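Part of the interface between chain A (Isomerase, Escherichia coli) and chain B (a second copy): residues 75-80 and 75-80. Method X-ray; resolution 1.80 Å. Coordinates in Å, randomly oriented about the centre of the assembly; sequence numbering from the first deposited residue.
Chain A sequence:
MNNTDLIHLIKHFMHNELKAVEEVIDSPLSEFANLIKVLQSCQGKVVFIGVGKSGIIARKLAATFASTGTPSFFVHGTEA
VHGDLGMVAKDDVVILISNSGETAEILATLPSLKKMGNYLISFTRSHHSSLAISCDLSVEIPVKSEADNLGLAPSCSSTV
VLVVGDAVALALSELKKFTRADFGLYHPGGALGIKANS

Chain A 75-80: VHGTEA
Chain B (75-80) VHGTEA

An exact two-fold axis relates the two copies, so each interaction of chain B recurs with the chains exchanged, and any residue that meets its own copy does so across the axis. The register is set by T78(A) and T78(B), whose CA atoms lie 7.0 Å apart, and the stretches together bury 232 Å².

Walking along chain B, V75(B) arrives extended, at phi/psi -126/119 with chi1 t (175°). It is buried but out of reach of the other stretch.

H76(B), at -65/139, occupies the N-cap position just before the helix, and its CA-to-CB bond points toward chain A. With chi1 t (-174°) and chi2 -86°, the imidazole reaches across so that NE2 of H76(B) donates a hydrogen bond to OE2 of E79(A), 2.7 Å long and nearly straight, with an N-H...acceptor angle of 166°. The carboxylate oxygen lies near the ring plane, where a ring N-H points. One face of the same ring is covered by H76(A): the centroids are 4.6 Å apart, the planes meet obliquely at 48°, and CE1 of H76(B) approaches CE1 of H76(A) to 3.6 Å. The ring edge also meets a methyl group, CG2 of T78(A) lying 4.0 Å from CE1 of H76(B). Face and edge thus serve different partners, and 58 Å² of H76(B) is covered by the other stretch, more than of any other residue of chain B here.

G77(B), at -64/-37, opens the helix and makes no contact; even an ideal CB would find nothing of the other stretch within 5.5 Å.

T78(B), at -68/-49, points its CA-to-CB bond toward chain A with chi1 m (-68°). Its OG1 meets OG1 of T78(A) at 2.7 Å in a hydrogen bond across the axis. A hydroxyl can both donate and accept, so two identical threonines can pair across the axis, each hydroxyl being able to take either role.

E79(B), at -59/-32, starts sideways, but chi1 m (-64°), chi2 m (-54°) and chi3 -40° fold the chain so that its end comes nearer. OE2 of E79(B) accepts the reciprocal 2.7 Å hydrogen bond from NE2 of H76(A), again at 166°, and is also hydrogen-bonded elsewhere in the structure.

A80(B), at -54/-47, is out of reach of chain A's stretch. Its role is internal: N of A80(B) donates to O of H76(B) at 2.9 Å, a helical i to i+4 bond that ties the histidine's backbone to the first turn.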

ATOM      1  N   VAL A  75       0.775   4.235  -9.305  1.00  6.36           N
ATOM      2  CA  VAL A  75       0.621   2.861  -9.799  1.00  6.55           C
ATOM      3  C   VAL A  75       1.965   2.184  -9.633  1.00  6.65           C
ATOM      4  O   VAL A  75       2.982   2.624 -10.170  1.00  6.39           O
ATOM      5  CB  VAL A  75       0.180   2.838 -11.296  1.00  6.81           C
ATOM      6  CG1 VAL A  75       0.156   1.397 -11.796  1.00  7.66           C
ATOM      7  CG2 VAL A  75      -1.232   3.424 -11.463  1.00  7.17           C
ATOM      8  N   HIS A  76       1.991   1.128  -8.834  1.00  6.41           N
ATOM      9  CA  HIS A  76       3.233   0.379  -8.654  1.00  7.19           C
ATOM     10  C   HIS A  76       3.673  -0.306  -9.974  1.00  7.41           C
ATOM     11  O   HIS A  76       2.813  -0.825 -10.732  1.00  7.88           O
ATOM     12  CB  HIS A  76       2.982  -0.691  -7.578  1.00  7.58           C
ATOM     13  CG  HIS A  76       4.227  -1.441  -7.204  1.00  7.74           C
ATOM     14  ND1 HIS A  76       4.684  -2.555  -7.901  1.00  8.77           N
ATOM     15  CD2 HIS A  76       5.096  -1.261  -6.174  1.00  8.19           C
ATOM     16  CE1 HIS A  76       5.815  -2.989  -7.328  1.00  8.17           C
ATOM     17  NE2 HIS A  76       6.080  -2.209  -6.288  1.00  8.41           N
ATOM     18  N   GLY A  77       4.978  -0.287 -10.273  1.00  7.37           N
ATOM     19  CA  GLY A  77       5.430  -0.702 -11.611  1.00  8.03           C
ATOM     20  C   GLY A  77       5.128  -2.170 -11.912  1.00  8.70           C
ATOM     21  O   GLY A  77       4.842  -2.566 -13.063  1.00  8.87           O
ATOM     22  N   THR A  78       5.241  -3.029 -10.890  1.00  8.13           N
ATOM     23  CA  THR A  78       4.828  -4.446 -11.066  1.00  8.57           C
ATOM     24  C   THR A  78       3.333  -4.584 -11.244  1.00  8.92           C
ATOM     25  O   THR A  78       2.859  -5.303 -12.154  1.00  9.41           O
ATOM     26  CB  THR A  78       5.310  -5.304  -9.874  1.00  8.60           C
ATOM     27  OG1 THR A  78       6.733  -5.337  -9.965  1.00  9.82           O
ATOM     28  CG2 THR A  78       4.789  -6.769  -9.948  1.00  8.63           C
ATOM     29  N   GLU A  79       2.576  -3.947 -10.370  1.00  8.07           N
ATOM     30  CA  GLU A  79       1.111  -4.066 -10.485  1.00  8.30           C
ATOM     31  C   GLU A  79       0.630  -3.567 -11.870  1.00  7.64           C
ATOM     32  O   GLU A  79      -0.359  -4.112 -12.391  1.00  8.15           O
ATOM     33  CB  GLU A  79       0.411  -3.290  -9.350  1.00  9.24           C
ATOM     34  CG  GLU A  79       0.776  -3.937  -7.957  1.00 10.56           C
ATOM     35  CD  GLU A  79       0.468  -5.440  -7.902  1.00 13.17           C
ATOM     36  OE1 GLU A  79      -0.612  -5.825  -8.466  1.00 16.51           O
ATOM     37  OE2 GLU A  79       1.289  -6.281  -7.390  1.00 11.66           O
ATOM     38  N   ALA A  80       1.335  -2.582 -12.445  1.00  7.29           N
ATOM     39  CA  ALA A  80       1.004  -2.006 -13.767  1.00  7.33           C
ATOM     40  C   ALA A  80       0.914  -3.160 -14.781  1.00  7.75           C
ATOM     41  O   ALA A  80      -0.062  -3.266 -15.554  1.00  7.73           O
ATOM     42  CB  ALA A  80       2.105  -0.993 -14.209  1.00  7.82           C
TER
ATOM     43  N   VAL B  75       4.513  -8.824   2.625  1.00  6.36           N
ATOM     44  CA  VAL B  75       5.660  -8.312   1.864  1.00  6.55           C
ATOM     45  C   VAL B  75       5.344  -8.527   0.399  1.00  6.65           C
ATOM     46  O   VAL B  75       5.112  -9.648  -0.055  1.00  6.39           O
ATOM     47  CB  VAL B  75       6.979  -9.050   2.252  1.00  6.81           C
ATOM     48  CG1 VAL B  75       8.113  -8.572   1.350  1.00  7.66           C
ATOM     49  CG2 VAL B  75       7.370  -8.750   3.709  1.00  7.17           C
ATOM     50  N   HIS B  76       5.278  -7.436  -0.349  1.00  6.41           N
ATOM     51  CA  HIS B  76       5.030  -7.550  -1.785  1.00  7.19           C
ATOM     52  C   HIS B  76       6.204  -8.264  -2.503  1.00  7.41           C
ATOM     53  O   HIS B  76       7.391  -8.030  -2.159  1.00  7.88           O
ATOM     54  CB  HIS B  76       4.875  -6.127  -2.347  1.00  7.58           C
ATOM     55  CG  HIS B  76       4.479  -6.114  -3.794  1.00  7.74           C
ATOM     56  ND1 HIS B  76       5.399  -6.193  -4.836  1.00  8.77           N
ATOM     57  CD2 HIS B  76       3.259  -5.989  -4.381  1.00  8.19           C
ATOM     58  CE1 HIS B  76       4.736  -6.166  -6.000  1.00  8.17           C
ATOM     59  NE2 HIS B  76       3.440  -6.052  -5.738  1.00  8.41           N
ATOM     60  N   GLY B  77       5.894  -9.147  -3.462  1.00  7.37           N
ATOM     61  CA  GLY B  77       6.937 -10.029  -4.011  1.00  8.03           C
ATOM     62  C   GLY B  77       8.046  -9.262  -4.730  1.00  8.70           C
ATOM     63  O   GLY B  77       9.235  -9.650  -4.720  1.00  8.87           O
ATOM     64  N   THR B  78       7.675  -8.179  -5.426  1.00  8.13           N
ATOM     65  CA  THR B  78       8.708  -7.301  -6.034  1.00  8.57           C
ATOM     66  C   THR B  78       9.516  -6.567  -4.988  1.00  8.92           C
ATOM     67  O   THR B  78      10.767  -6.520  -5.058  1.00  9.41           O
ATOM     68  CB  THR B  78       8.059  -6.298  -7.015  1.00  8.60           C
ATOM     69  OG1 THR B  78       7.572  -7.076  -8.106  1.00  9.82           O
ATOM     70  CG2 THR B  78       9.084  -5.270  -7.578  1.00  8.63           C
ATOM     71  N   GLU B  79       8.832  -5.952  -4.041  1.00  8.07           N
ATOM     72  CA  GLU B  79       9.570  -5.202  -3.008  1.00  8.30           C
ATOM     73  C   GLU B  79      10.550  -6.135  -2.254  1.00  7.64           C
ATOM     74  O   GLU B  79      11.624  -5.663  -1.839  1.00  8.15           O
ATOM     75  CB  GLU B  79       8.594  -4.524  -2.025  1.00  9.24           C
ATOM     76  CG  GLU B  79       7.731  -3.446  -2.789  1.00 10.56           C
ATOM     77  CD  GLU B  79       8.592  -2.422  -3.544  1.00 13.17           C
ATOM     78  OE1 GLU B  79       9.652  -2.020  -2.955  1.00 16.51           O
ATOM     79  OE2 GLU B  79       8.311  -2.050  -4.737  1.00 11.66           O
ATOM     80  N   ALA B  80      10.190  -7.419  -2.113  1.00  7.29           N
ATOM     81  CA  ALA B  80      11.022  -8.429  -1.424  1.00  7.33           C
ATOM     82  C   ALA B  80      12.422  -8.412  -2.065  1.00  7.75           C
ATOM     83  O   ALA B  80      13.452  -8.353  -1.361  1.00  7.73           O
ATOM     84  CB  ALA B  80      10.387  -9.847  -1.571  1.00  7.82           C
TER